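Local atomic coordinates of plantazolicin methyltransferase BamL (Bacillus amyloliquefaciens subsp. plantarum, PDB entry 5DLY), a protein that probably transfers methyl groups from S-adenosylmethionine to the amino terminus of the desmethyl precursor of the antibiotic plantazolicin. Residues Ile127-Cys132 and Ile156-Leu161; Asp162-Gly167 and Ser189-Glu194. All blocks are in the same frame, centred on the assembly; numbering follows the deposited sequence.

Contact 1: residues Ile127-Cys132 and Ile156-Leu161; sequences IFIHLC and IYIVDL. With 5D7 (prop-2-en-1-yl 2-[(1S)-1-amino-4-carbamimidamidobutyl]-1,3-thiazole-4-carboxylate), chain B; SAH (S-adenosyl-L-homocysteine), chain C.
I129 and Y157 meet through the backbone, I129 N giving Y157 O a nearly straight hydrogen bond (2.9 Å, 173° at the hydrogen). Y157 N to I127 O and V159 N to I129 O continue this parallel pairing, and L131 N to V159 O (2.7 Å) ends it. Side chains divide between the two faces. On one, I129 lies alongside I158, with CD1 3.9 Å from I158 CG1, and reaches obliquely across to I156 CG2; with chi2 at 179°, CD1 extends off the backbone against both. On the other face F128 and Y157 point the same way, CE1 of F128 3.8 Å from CD2 of Y157. The strand order 3-2-1-4-5-7-6, with strand 258-265 antiparallel to the other six, identifies the Rossmann-like class I methyltransferase fold; these segments come from its adjacent parallel strands 124-130 and 154-160. Past the I129-V159 pairing, a water donates to I129 O and V159 O and accepts from C132 N. Beyond it the carbonyls turn to ligands: H130 O accepts from the amino N of SAH (2.8 Å), and L131 O from the amine N of 5D7 (3.0 Å). D160 chi1 of -152° sets CG roughly anti to the backbone N, and the carboxylate it carries meets the guanidino group in paired bonds, OD1 from 5D7 NE and OD2 from 5D7 NH2, each 2.9 Å. A second bond to D160 OD2, from G134 N, helps hold that carboxylate. Further out, W261 stacks on Y157, F48 meets F128 edge-to-face, and L146 of helix 139-148 packs against I127, I129 and I156.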
loop_
_atom_site.group_PDB
_atom_site.type_symbol
_atom_site.label_atom_id
_atom_site.label_comp_id
_atom_site.label_asym_id
_atom_site.label_seq_id
_atom_site.Cartn_x
_atom_site.Cartn_y
_atom_site.Cartn_z
ATOM N N ILE A 127 -7.016 -3.676 5.549
ATOM C CA ILE A 127 -6.833 -2.306 5.102
ATOM C C ILE A 127 -5.508 -2.274 4.341
ATOM O O ILE A 127 -4.480 -2.692 4.860
ATOM C CB ILE A 127 -6.860 -1.313 6.290
ATOM C CG1 ILE A 127 -8.178 -1.447 7.067
ATOM C CG2 ILE A 127 -6.635 0.111 5.793
ATOM C CD1 ILE A 127 -8.257 -0.623 8.341
ATOM N N PHE A 128 -5.551 -1.813 3.093
ATOM C CA PHE A 128 -4.399 -1.873 2.192
ATOM C C PHE A 128 -3.929 -0.460 1.878
ATOM O O PHE A 128 -4.729 0.407 1.515
ATOM C CB PHE A 128 -4.865 -2.559 0.903
ATOM C CG PHE A 128 -3.767 -2.984 -0.053
ATOM C CD1 PHE A 128 -2.525 -3.446 0.380
ATOM C CD2 PHE A 128 -4.031 -2.982 -1.428
ATOM C CE1 PHE A 128 -1.573 -3.887 -0.532
ATOM C CE2 PHE A 128 -3.087 -3.415 -2.334
ATOM C CZ PHE A 128 -1.854 -3.868 -1.888
ATOM N N ILE A 129 -2.634 -0.210 2.052
ATOM C CA ILE A 129 -2.060 1.096 1.718
ATOM C C ILE A 129 -0.879 0.837 0.793
ATOM O O ILE A 129 0.263 0.647 1.241
ATOM C CB ILE A 129 -1.586 1.878 2.967
ATOM C CG1 ILE A 129 -2.647 1.866 4.088
ATOM C CG2 ILE A 129 -1.235 3.298 2.572
ATOM C CD1 ILE A 129 -2.211 2.609 5.343
ATOM N N HIS A 130 -1.149 0.822 -0.510
ATOM C CA HIS A 130 -0.165 0.374 -1.481
ATOM C C HIS A 130 0.442 1.546 -2.238
ATOM O O HIS A 130 -0.251 2.284 -2.943
ATOM C CB HIS A 130 -0.836 -0.612 -2.457
ATOM C CG HIS A 130 0.115 -1.325 -3.370
ATOM N ND1 HIS A 130 0.949 -2.338 -2.952
ATOM C CD2 HIS A 130 0.312 -1.200 -4.704
ATOM C CE1 HIS A 130 1.650 -2.779 -3.984
ATOM N NE2 HIS A 130 1.274 -2.111 -5.062
ATOM N N LEU A 131 1.759 1.686 -2.097
ATOM C CA LEU A 131 2.550 2.673 -2.835
ATOM C C LEU A 131 2.024 4.116 -2.719
ATOM O O LEU A 131 2.009 4.877 -3.705
ATOM C CB LEU A 131 2.767 2.209 -4.299
ATOM C CG LEU A 131 3.338 0.796 -4.501
ATOM C CD1 LEU A 131 3.460 0.451 -5.984
ATOM C CD2 LEU A 131 4.687 0.644 -3.801
ATOM N N CYS A 132 1.598 4.503 -1.518
ATOM C CA CYS A 132 1.103 5.878 -1.325
ATOM C C CYS A 132 1.332 6.507 0.048
ATOM O O CYS A 132 1.016 7.678 0.231
ATOM C CB CYS A 132 -0.383 5.983 -1.685
ATOM S SG CYS A 132 -1.503 4.998 -0.669
ATOM N N ILE A 156 -3.552 -4.264 8.635
ATOM C CA ILE A 156 -3.178 -3.216 7.678
ATOM C C ILE A 156 -1.897 -3.695 7.013
ATOM O O ILE A 156 -0.949 -4.053 7.714
ATOM C CB ILE A 156 -2.896 -1.855 8.357
ATOM C CG1 ILE A 156 -4.060 -1.449 9.264
ATOM C CG2 ILE A 156 -2.651 -0.773 7.299
ATOM C CD1 ILE A 156 -3.863 -0.152 10.022
ATOM N N TYR A 157 -1.857 -3.690 5.683
ATOM C CA TYR A 157 -0.634 -4.001 4.941
ATOM C C TYR A 157 -0.208 -2.772 4.145
ATOM O O TYR A 157 -0.978 -2.253 3.339
ATOM C CB TYR A 157 -0.830 -5.226 4.034
ATOM C CG TYR A 157 0.404 -5.665 3.263
ATOM C CD1 TYR A 157 1.661 -5.680 3.869
ATOM C CD2 TYR A 157 0.310 -6.090 1.928
ATOM C CE1 TYR A 157 2.795 -6.094 3.168
ATOM C CE2 TYR A 157 1.433 -6.511 1.222
ATOM C CZ TYR A 157 2.678 -6.497 1.849
ATOM O OH TYR A 157 3.806 -6.901 1.164
ATOM N N ILE A 158 1.021 -2.320 4.382
ATOM C CA ILE A 158 1.560 -1.087 3.809
ATOM C C ILE A 158 2.790 -1.443 2.993
ATOM O O ILE A 158 3.686 -2.124 3.498
ATOM C CB ILE A 158 1.995 -0.095 4.926
ATOM C CG1 ILE A 158 0.830 0.225 5.875
ATOM C CG2 ILE A 158 2.557 1.194 4.324
ATOM C CD1 ILE A 158 1.230 0.974 7.135
ATOM N N VAL A 159 2.826 -1.016 1.731
ATOM C CA VAL A 159 3.991 -1.218 0.873
ATOM C C VAL A 159 4.354 0.155 0.341
ATOM O O VAL A 159 3.512 0.838 -0.193
ATOM C CB VAL A 159 3.688 -2.182 -0.303
ATOM C CG1 VAL A 159 4.940 -2.440 -1.138
ATOM C CG2 VAL A 159 3.140 -3.497 0.227
ATOM N N ASP A 160 5.604 0.570 0.504
ATOM C CA ASP A 160 6.015 1.872 0.004
ATOM C C ASP A 160 7.491 1.943 -0.336
ATOM O O ASP A 160 8.265 1.035 -0.015
ATOM C CB ASP A 160 5.660 2.973 1.017
ATOM C CG ASP A 160 5.421 4.342 0.356
ATOM O OD1 ASP A 160 5.200 4.406 -0.883
ATOM O OD2 ASP A 160 5.425 5.352 1.098
ATOM N N LEU A 161 7.867 3.033 -0.999
ATOM C CA LEU A 161 9.267 3.320 -1.298
ATOM C C LEU A 161 10.095 3.503 -0.033
ATOM O O LEU A 161 9.599 4.021 0.972
ATOM C CB LEU A 161 9.368 4.607 -2.111
ATOM C CG LEU A 161 8.638 4.651 -3.450
ATOM C CD1 LEU A 161 8.798 6.036 -4.065
ATOM C CD2 LEU A 161 9.150 3.579 -4.392
HETATM O O9 5D7 B . 6.680 1.553 -6.561
HETATM C C6 5D7 B . 7.289 2.435 -7.147
HETATM O O7 5D7 B . 8.572 2.176 -7.754
HETATM C C8 5D7 B . 9.244 0.925 -7.589
HETATM C C2 5D7 B . 6.728 3.800 -7.289
HETATM N N3 5D7 B . 5.445 4.094 -6.946
HETATM C C4 5D7 B . 5.081 5.370 -7.141
HETATM S S5 5D7 B . 6.423 6.238 -7.815
HETATM C C1 5D7 B . 7.470 4.867 -7.815
HETATM C CA 5D7 B . 3.791 6.049 -6.899
HETATM N N 5D7 B . 2.806 5.024 -6.579
HETATM C CB 5D7 B . 3.887 7.083 -5.767
HETATM C CG 5D7 B . 4.679 6.650 -4.528
HETATM C CD 5D7 B . 4.114 7.354 -3.305
HETATM N NE 5D7 B . 4.951 7.052 -2.151
HETATM C CZ 5D7 B . 6.045 7.687 -1.729
HETATM N NH2 5D7 B . 6.652 7.279 -0.702
HETATM N NH1 5D7 B . 6.472 8.719 -2.339
HETATM C C3 5D7 B . 10.579 1.010 -8.285
HETATM C C5 5D7 B . 11.106 -0.044 -8.876
HETATM N N SAH C . -2.734 2.478 -4.182
HETATM C CA SAH C . -2.353 2.917 -5.564
HETATM C CB SAH C . -1.520 4.193 -5.489
HETATM C CG SAH C . -1.928 5.169 -6.595
HETATM S SD SAH C . -0.825 6.554 -6.710
HETATM C C SAH C . -1.554 1.839 -6.242
HETATM O O SAH C . -1.450 0.722 -5.751
HETATM O OXT SAH C . -0.970 2.047 -7.305
HETATM C "C5'" SAH C . -1.091 7.393 -5.174
HETATM C "C4'" SAH C . -2.556 7.715 -4.907
HETATM O "O4'" SAH C . -2.698 8.191 -3.561
HETATM C "C3'" SAH C . -3.087 8.834 -5.803
HETATM O "O3'" SAH C . -4.240 8.375 -6.536
HETATM C "C2'" SAH C . -3.413 9.972 -4.844
HETATM O "O2'" SAH C . -4.531 10.782 -5.218
HETATM C "C1'" SAH C . -3.693 9.205 -3.562
HETATM N N9 SAH C . -3.600 10.000 -2.317
HETATM C C8 SAH C . -2.600 10.835 -1.958
HETATM N N7 SAH C . -2.850 11.390 -0.752
HETATM C C5 SAH C . -4.022 10.895 -0.321
HETATM C C6 SAH C . -4.852 11.079 0.877
HETATM N N6 SAH C . -4.427 11.906 1.851
HETATM N N1 SAH C . -6.015 10.381 0.956
HETATM C C2 SAH C . -6.413 9.559 -0.038
HETATM N N3 SAH C . -5.698 9.337 -1.173
HETATM C C4 SAH C . -4.518 9.985 -1.357
HETATM O O HOH W 1 2.035 2.811 0.953
#

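Contact 2: residues Asp162-Gly167 and Ser189-Glu194; sequences DRNSLG and SLTMEE. With 5D7 (prop-2-en-1-yl 2-[(1S)-1-amino-4-carbamimidamidobutyl]-1,3-thiazole-4-carboxylate), chain B.
E194 OE1 is gripped by two donors, R163 NH2 at 2.8 Å and the backbone N of T191 at 3.1 Å. The first arrives on the syn side, close to the carboxylate plane; the second comes from above it. R163 completes an end-on salt bridge with NH1 to E194 OE2 (3.1 Å), although the guanidinium and carboxylate planes are turned 39° apart. Its NH2 also donates to S189 O (2.9 Å), in the carbonyl plane and on a lone pair, so one nitrogen joins the loop to the helix beginning at M192. A bent chi3 (83°) sets NE off the otherwise extended CB-CG-CD run of R163, and the methyl CG2 of T191 sits 3.4 Å above one guanidinium face, toward its rim. The same methyl touches the amide of N164. T191 is the N-cap: its OG1 accepts from E194 N while E194 OE1 accepts from T191 N, the reciprocal pair of a capping box. Across from it, D162 OD1 accepts from N164 N in an Asx turn that leads into the 3-10 turn 163-165, and R163 N bonds to L190 O (2.9 Å). A water spans both segments, donating to D162 OD2 and N164 OD1 and accepting from M192 N. S189 OG, hydrogen-bonded to Q185 O, also accepts from the 5D7 guanidino NH2 (3.0 Å). With R163 and the T191 N-H both donating to it, the E194 carboxylate would be expected to be held as an anion, and the R163-E194 salt bridge adds to the backbone bond and the water in linking the start of helix 192-203 to the 3-10 turn.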
loop_
_atom_site.group_PDB
_atom_site.type_symbol
_atom_site.label_atom_id
_atom_site.label_comp_id
_atom_site.label_asym_id
_atom_site.label_seq_id
_atom_site.Cartn_x
_atom_site.Cartn_y
_atom_site.Cartn_z
ATOM N N ASP A 162 11.360 3.086 -0.109
ATOM C CA ASP A 162 12.351 3.361 0.933
ATOM C C ASP A 162 13.197 4.525 0.443
ATOM O O ASP A 162 13.754 4.458 -0.653
ATOM C CB ASP A 162 13.230 2.120 1.141
ATOM C CG ASP A 162 14.184 2.246 2.324
ATOM O OD1 ASP A 162 14.624 3.363 2.657
ATOM O OD2 ASP A 162 14.510 1.187 2.902
ATOM N N ARG A 163 13.305 5.577 1.256
ATOM C CA ARG A 163 14.086 6.762 0.876
ATOM C C ARG A 163 15.536 6.426 0.499
ATOM O O ARG A 163 16.120 7.076 -0.381
ATOM C CB ARG A 163 14.039 7.832 1.979
ATOM C CG ARG A 163 14.793 9.111 1.635
ATOM C CD ARG A 163 14.447 10.258 2.575
ATOM N NE ARG A 163 15.209 10.219 3.827
ATOM C CZ ARG A 163 14.715 9.859 5.011
ATOM N NH1 ARG A 163 15.498 9.868 6.085
ATOM N NH2 ARG A 163 13.445 9.485 5.136
ATOM N N ASN A 164 16.095 5.406 1.146
ATOM C CA ASN A 164 17.484 5.006 0.902
ATOM C C ASN A 164 17.684 4.366 -0.473
ATOM O O ASN A 164 18.818 4.150 -0.898
ATOM C CB ASN A 164 17.997 4.080 2.014
ATOM C CG ASN A 164 18.207 4.798 3.347
ATOM O OD1 ASN A 164 18.011 4.209 4.409
ATOM N ND2 ASN A 164 18.616 6.056 3.295
ATOM N N SER A 165 16.580 4.078 -1.166
ATOM C CA SER A 165 16.619 3.443 -2.489
ATOM C C SER A 165 16.609 4.413 -3.678
ATOM O O SER A 165 16.543 3.971 -4.832
ATOM C CB SER A 165 15.446 2.462 -2.637
ATOM O OG SER A 165 15.588 1.359 -1.766
ATOM N N LEU A 166 16.679 5.719 -3.401
ATOM C CA LEU A 166 16.583 6.756 -4.441
ATOM C C LEU A 166 17.513 6.491 -5.631
ATOM O O LEU A 166 17.067 6.480 -6.785
ATOM C CB LEU A 166 16.848 8.150 -3.852
ATOM C CG LEU A 166 16.830 9.408 -4.745
ATOM C CD1 LEU A 166 15.790 9.371 -5.862
ATOM C CD2 LEU A 166 16.636 10.654 -3.888
ATOM N N GLY A 167 18.790 6.272 -5.333
ATOM C CA GLY A 167 19.814 6.066 -6.355
ATOM C C GLY A 167 19.444 5.000 -7.364
ATOM O O GLY A 167 19.476 5.241 -8.574
ATOM N N SER A 189 9.777 9.818 1.060
ATOM C CA SER A 189 9.624 8.486 1.658
ATOM C C SER A 189 10.298 8.358 3.019
ATOM O O SER A 189 11.168 9.158 3.373
ATOM C CB SER A 189 10.189 7.420 0.717
ATOM O OG SER A 189 9.621 7.556 -0.575
ATOM N N LEU A 190 9.889 7.342 3.778
ATOM C CA LEU A 190 10.559 7.002 5.023
ATOM C C LEU A 190 11.684 6.018 4.739
ATOM O O LEU A 190 11.708 5.361 3.691
ATOM C CB LEU A 190 9.574 6.375 6.012
ATOM C CG LEU A 190 8.393 7.256 6.449
ATOM C CD1 LEU A 190 7.381 6.436 7.230
ATOM C CD2 LEU A 190 8.827 8.488 7.236
ATOM N N THR A 191 12.612 5.913 5.682
ATOM C CA THR A 191 13.585 4.836 5.684
ATOM C C THR A 191 13.013 3.670 6.479
ATOM O O THR A 191 12.039 3.825 7.222
ATOM C CB THR A 191 14.910 5.255 6.350
ATOM O OG1 THR A 191 14.651 5.640 7.706
ATOM C CG2 THR A 191 15.560 6.406 5.606
ATOM N N MET A 192 13.623 2.500 6.326
ATOM C CA MET A 192 13.260 1.339 7.119
ATOM C C MET A 192 13.237 1.645 8.621
ATOM O O MET A 192 12.280 1.302 9.317
ATOM C CB MET A 192 14.230 0.194 6.827
ATOM C CG MET A 192 13.998 -1.034 7.679
ATOM S SD MET A 192 12.271 -1.524 7.617
ATOM C CE MET A 192 12.180 -2.175 5.953
ATOM N N GLU A 193 14.300 2.290 9.099
ATOM C CA GLU A 193 14.427 2.688 10.495
ATOM C C GLU A 193 13.247 3.554 10.960
ATOM O O GLU A 193 12.650 3.289 12.012
ATOM C CB GLU A 193 15.753 3.435 10.679
ATOM C CG GLU A 193 15.994 3.995 12.067
ATOM C CD GLU A 193 17.256 4.832 12.123
ATOM O OE1 GLU A 193 17.211 6.024 11.744
ATOM O OE2 GLU A 193 18.293 4.289 12.548
ATOM N N GLU A 194 12.906 4.574 10.175
ATOM C CA GLU A 194 11.814 5.488 10.521
ATOM C C GLU A 194 10.462 4.792 10.505
ATOM O O GLU A 194 9.615 5.058 11.353
ATOM C CB GLU A 194 11.780 6.687 9.574
ATOM C CG GLU A 194 12.951 7.643 9.740
ATOM C CD GLU A 194 13.100 8.590 8.569
ATOM O OE1 GLU A 194 12.460 8.366 7.513
ATOM O OE2 GLU A 194 13.860 9.575 8.699
HETATM O O9 5D7 B . 6.680 1.553 -6.561
HETATM C C6 5D7 B . 7.289 2.435 -7.147
HETATM O O7 5D7 B . 8.572 2.176 -7.754
HETATM C C8 5D7 B . 9.244 0.925 -7.589
HETATM C C2 5D7 B . 6.728 3.800 -7.289
HETATM N N3 5D7 B . 5.445 4.094 -6.946
HETATM C C4 5D7 B . 5.081 5.370 -7.141
HETATM S S5 5D7 B . 6.423 6.238 -7.815
HETATM C C1 5D7 B . 7.470 4.867 -7.815
HETATM C CA 5D7 B . 3.791 6.049 -6.899
HETATM N N 5D7 B . 2.806 5.024 -6.579
HETATM C CB 5D7 B . 3.887 7.083 -5.767
HETATM C CG 5D7 B . 4.679 6.650 -4.528
HETATM C CD 5D7 B . 4.114 7.354 -3.305
HETATM N NE 5D7 B . 4.951 7.052 -2.151
HETATM C CZ 5D7 B . 6.045 7.687 -1.729
HETATM N NH2 5D7 B . 6.652 7.279 -0.702
HETATM N NH1 5D7 B . 6.472 8.719 -2.339
HETATM C C3 5D7 B . 10.579 1.010 -8.285
HETATM C C5 5D7 B . 11.106 -0.044 -8.876
HETATM O O HOH W 2 16.372 1.884 4.778
#

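The chain passes from contact 1 at L161 straight to contact 2 at D162, into the turn that meets 189-194. Their centres are 14 Å apart, yet they touch, L161 CB lying 3.3 Å from S189 OG. Both also reach the guanidino end of 5D7: its NH2 donates to D160 OD2 in contact 1 and to S189 OG in contact 2, with Q185 O a further partner of the ligand. SAH, the demethylated product of the cofactor, is touched by contact 1, the S189 side chain being about 12 Å from it. The 5D7 amine N stands 3.9 Å from SAH SD, a spacing consistent with methyl transfer to that nitrogen.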